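Local coordinates for protein alpha-L-rhamnosidase (Streptomyces avermitilis, PDB 3W5M) that hydrolyses terminal non-reducing alpha-L-rhamnose residues from rhamnosides such as naringin, rutin, hesperidin and gum arabic, at residues 124-127 / 128-131; 982-985 / 986-990. All coordinates share one frame; numbering follows the deposited sequence.

Contact 1 (124-127 / 128-131); sequences SAPA and PLTE
Pro126 and Leu129 meet at the first turn of the short helix 127-130, which begins soon after edge strand 123-124 of an antiparallel sheet. Pro126 takes the N-cap position, and it is its carbonyl that works: Pro126 O receives Leu129 N at 2.9 Å, and more weakly Thr130 N. Ala127 O serves the next step, accepting Glu131 N at 2.9 Å and, again weakly, Thr130 N. Thr130 N is thus shared between two carbonyls, as a bifurcated donor. Pro128, with no N-H to offer, costs the first turn nothing. Farther out, Leu129 O accepts a hydrogen bond from Asn303 ND2, while Glu131 OE2 forms a salt bridge with Arg396. One acceptor fares worse: Ala125 O is buried without a polar partner, and Thr130 CG2 lies 3.4 Å from Ala125 O. On the apolar side the Leu129 side chain lies beside the Pro126 ring, pointing the same way, with Leu129 CD1 4.0 Å from Pro126 CD, and both touch Ala423 and Leu459 of the sheet. The Thr130 hydroxyl lies between its own backbone N and carbonyl carbon (chi1 58°), which turns it to Glu131, where Thr130 OG1 donates to Glu131 OE2 from above the carboxylate plane at 3.2 Å.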
loop_
_atom_site.group_PDB
_atom_site.type_symbol
_atom_site.label_atom_id
_atom_site.label_comp_id
_atom_site.label_asym_id
_atom_site.label_seq_id
_atom_site.Cartn_x
_atom_site.Cartn_y
_atom_site.Cartn_z
ATOM N N SER A 124 -24.214 10.210 3.165
ATOM C CA SER A 124 -23.202 11.186 2.730
ATOM C C SER A 124 -23.548 12.540 3.327
ATOM O O SER A 124 -24.714 12.796 3.623
ATOM C CB SER A 124 -23.251 11.346 1.219
ATOM O OG SER A 124 -22.616 10.288 0.535
ATOM N N ALA A 125 -22.553 13.422 3.466
ATOM C CA ALA A 125 -22.843 14.831 3.755
ATOM C C ALA A 125 -23.586 15.435 2.545
ATOM O O ALA A 125 -23.383 14.974 1.415
ATOM C CB ALA A 125 -21.558 15.594 4.021
ATOM N N PRO A 126 -24.454 16.448 2.774
ATOM C CA PRO A 126 -25.229 17.032 1.671
ATOM C C PRO A 126 -24.374 17.878 0.717
ATOM O O PRO A 126 -23.206 18.167 1.030
ATOM C CB PRO A 126 -26.262 17.890 2.414
ATOM C CG PRO A 126 -25.526 18.328 3.637
ATOM C CD PRO A 126 -24.762 17.112 4.059
ATOM N N ALA A 127 -24.952 18.269 -0.422
ATOM C CA ALA A 127 -24.229 18.936 -1.518
ATOM C C ALA A 127 -23.420 20.194 -1.135
ATOM O O ALA A 127 -22.307 20.370 -1.632
ATOM C CB ALA A 127 -25.167 19.229 -2.693
ATOM N N PRO A 128 -23.963 21.054 -0.250
ATOM C CA PRO A 128 -23.193 22.226 0.179
ATOM C C PRO A 128 -21.841 21.876 0.852
ATOM O O PRO A 128 -20.935 22.716 0.896
ATOM C CB PRO A 128 -24.127 22.906 1.197
ATOM C CG PRO A 128 -25.501 22.459 0.845
ATOM C CD PRO A 128 -25.371 21.101 0.208
ATOM N N LEU A 129 -21.715 20.652 1.370
ATOM C CA LEU A 129 -20.512 20.221 2.097
ATOM C C LEU A 129 -19.575 19.329 1.253
ATOM O O LEU A 129 -18.385 19.225 1.543
ATOM C CB LEU A 129 -20.896 19.530 3.421
ATOM C CG LEU A 129 -21.705 20.346 4.447
ATOM C CD1 LEU A 129 -21.957 19.512 5.713
ATOM C CD2 LEU A 129 -21.017 21.664 4.796
ATOM N N THR A 130 -20.114 18.704 0.214
ATOM C CA THR A 130 -19.332 17.753 -0.572
ATOM C C THR A 130 -19.043 18.254 -1.990
ATOM O O THR A 130 -18.288 17.617 -2.730
ATOM C CB THR A 130 -20.041 16.402 -0.698
ATOM O OG1 THR A 130 -21.333 16.583 -1.304
ATOM C CG2 THR A 130 -20.184 15.739 0.658
ATOM N N GLU A 131 -19.685 19.345 -2.400
ATOM C CA GLU A 131 -19.381 19.912 -3.708
ATOM C C GLU A 131 -18.718 21.263 -3.561
ATOM O O GLU A 131 -19.128 22.078 -2.743
ATOM C CB GLU A 131 -20.631 20.039 -4.573
ATOM C CG GLU A 131 -20.817 18.872 -5.523
ATOM C CD GLU A 131 -21.419 17.667 -4.834
ATOM O OE1 GLU A 131 -22.668 17.595 -4.762
ATOM O OE2 GLU A 131 -20.641 16.784 -4.383
#

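Contact 2 (982-985 / 986-990); sequences CSVP and PNTTA
Thr988 closes a type II beta turn with Pro985, the two residues bracketing Pro986 and Asn987 in the connection between strands 977-984 and 989-995 of the C-terminal beta-sandwich. These strands belong to different sheets, so the turn carries the chain from one to the other. The backbone bond across the turn is weak, Thr988 N reaching Pro985 O at 3.1 Å, and the threonine side chain reinforces it. From the CB outwards, Thr988 CB sits 3.6 Å from Pro985 O, and its two branches then part. With chi1 at 79°, OG1 stands between the backbone N and the carbonyl carbon, where Thr988 OG1 donates to Pro985 O at 2.9 Å, in the carbonyl plane and on a lone pair. Thr988 OG1 also rests 3.3 Å from Val984 CG1. The methyl Thr988 CG2 lies 3.7 Å from Pro985 O, while Thr988 OG1 sits nearer the ring, 3.6 Å from Pro985 CD; the side chain also touches His964. A valine in place of Thr988 would probably cost Pro985 O its hydroxyl donor, leaving the weak amide bond to hold that side of the turn. At the tip of the turn Asn987 ND2 bonds to the backbone O of Asp68 and to Ser70 OG, and Asn987 OD1 accepts from the backbone N of Gln40, tying the turn to the N-terminal region. Val984 spans the two sheets with its other methyl, Val984 CG2 meeting Ala990 CB at 3.9 Å.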
loop_
_atom_site.group_PDB
_atom_site.type_symbol
_atom_site.label_atom_id
_atom_site.label_comp_id
_atom_site.label_asym_id
_atom_site.label_seq_id
_atom_site.Cartn_x
_atom_site.Cartn_y
_atom_site.Cartn_z
ATOM N N CYS A 982 21.067 -24.575 16.141
ATOM C CA CYS A 982 19.791 -24.250 15.541
ATOM C C CYS A 982 18.669 -24.734 16.413
ATOM O O CYS A 982 18.866 -25.564 17.310
ATOM C CB CYS A 982 19.695 -24.787 14.100
ATOM S SG CYS A 982 19.880 -26.574 13.916
ATOM N N SER A 983 17.494 -24.164 16.181
ATOM C CA SER A 983 16.289 -24.529 16.903
ATOM C C SER A 983 15.245 -24.825 15.832
ATOM O O SER A 983 15.024 -24.009 14.937
ATOM C CB SER A 983 15.867 -23.397 17.851
ATOM O OG SER A 983 14.725 -23.754 18.615
ATOM N N VAL A 984 14.664 -26.022 15.906
ATOM C CA VAL A 984 13.721 -26.554 14.919
ATOM C C VAL A 984 12.455 -26.929 15.691
ATOM O O VAL A 984 12.530 -27.641 16.696
ATOM C CB VAL A 984 14.301 -27.807 14.206
ATOM C CG1 VAL A 984 13.286 -28.440 13.269
ATOM C CG2 VAL A 984 15.554 -27.439 13.426
ATOM N N PRO A 985 11.285 -26.421 15.273
ATOM C CA PRO A 985 10.102 -26.644 16.110
ATOM C C PRO A 985 9.482 -28.048 16.028
ATOM O O PRO A 985 9.557 -28.727 14.984
ATOM C CB PRO A 985 9.089 -25.598 15.596
ATOM C CG PRO A 985 9.577 -25.205 14.260
ATOM C CD PRO A 985 11.050 -25.415 14.222
ATOM N N PRO A 986 8.830 -28.472 17.114
ATOM C CA PRO A 986 8.120 -29.756 17.124
ATOM C C PRO A 986 7.195 -29.900 15.912
ATOM O O PRO A 986 6.605 -28.907 15.452
ATOM C CB PRO A 986 7.325 -29.682 18.415
ATOM C CG PRO A 986 8.163 -28.841 19.310
ATOM C CD PRO A 986 8.757 -27.796 18.420
ATOM N N ASN A 987 7.118 -31.125 15.388
ATOM C CA ASN A 987 6.289 -31.460 14.228
ATOM C C ASN A 987 6.897 -30.985 12.916
ATOM O O ASN A 987 6.220 -30.932 11.889
ATOM C CB ASN A 987 4.798 -31.007 14.388
ATOM C CG ASN A 987 3.844 -31.932 13.652
ATOM O OD1 ASN A 987 4.074 -33.143 13.616
ATOM N ND2 ASN A 987 2.800 -31.385 13.043
ATOM N N THR A 988 8.175 -30.624 12.945
ATOM C CA THR A 988 8.917 -30.347 11.708
ATOM C C THR A 988 10.244 -31.088 11.803
ATOM O O THR A 988 10.610 -31.567 12.881
ATOM C CB THR A 988 9.124 -28.818 11.437
ATOM O OG1 THR A 988 10.190 -28.306 12.230
ATOM C CG2 THR A 988 7.865 -28.020 11.718
ATOM N N THR A 989 10.938 -31.217 10.682
ATOM C CA THR A 989 12.279 -31.801 10.672
ATOM C C THR A 989 13.223 -30.867 9.922
ATOM O O THR A 989 12.788 -29.865 9.338
ATOM C CB THR A 989 12.296 -33.152 9.948
ATOM O OG1 THR A 989 11.860 -32.943 8.599
ATOM C CG2 THR A 989 11.411 -34.185 10.654
ATOM N N ALA A 990 14.513 -31.190 9.928
ATOM C CA ALA A 990 15.496 -30.389 9.211
ATOM C C ALA A 990 16.513 -31.262 8.496
ATOM O O ALA A 990 16.778 -32.390 8.915
ATOM C CB ALA A 990 16.202 -29.459 10.166
#

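Both contacts turn the chain sharply at the end of a strand, yet they share no element: their centres lie about 59 Å apart, on opposite sides of the chain's centre. Contact 1 is a surface feature, a helical turn exposed around Ala127 and Pro128, whereas contact 2 is buried where the C-terminal sandwich meets the N-terminal region. Each uses a proline carbonyl as an acceptor, in contact 1 together with the next carbonyl. There the carbonyls serve backbone amides, and a charged side chain is among the outward links; in contact 2 one residue supplies both amide and hydroxyl, and a neutral amide side chain makes several of the outward bonds. Neither lies near an annotated site.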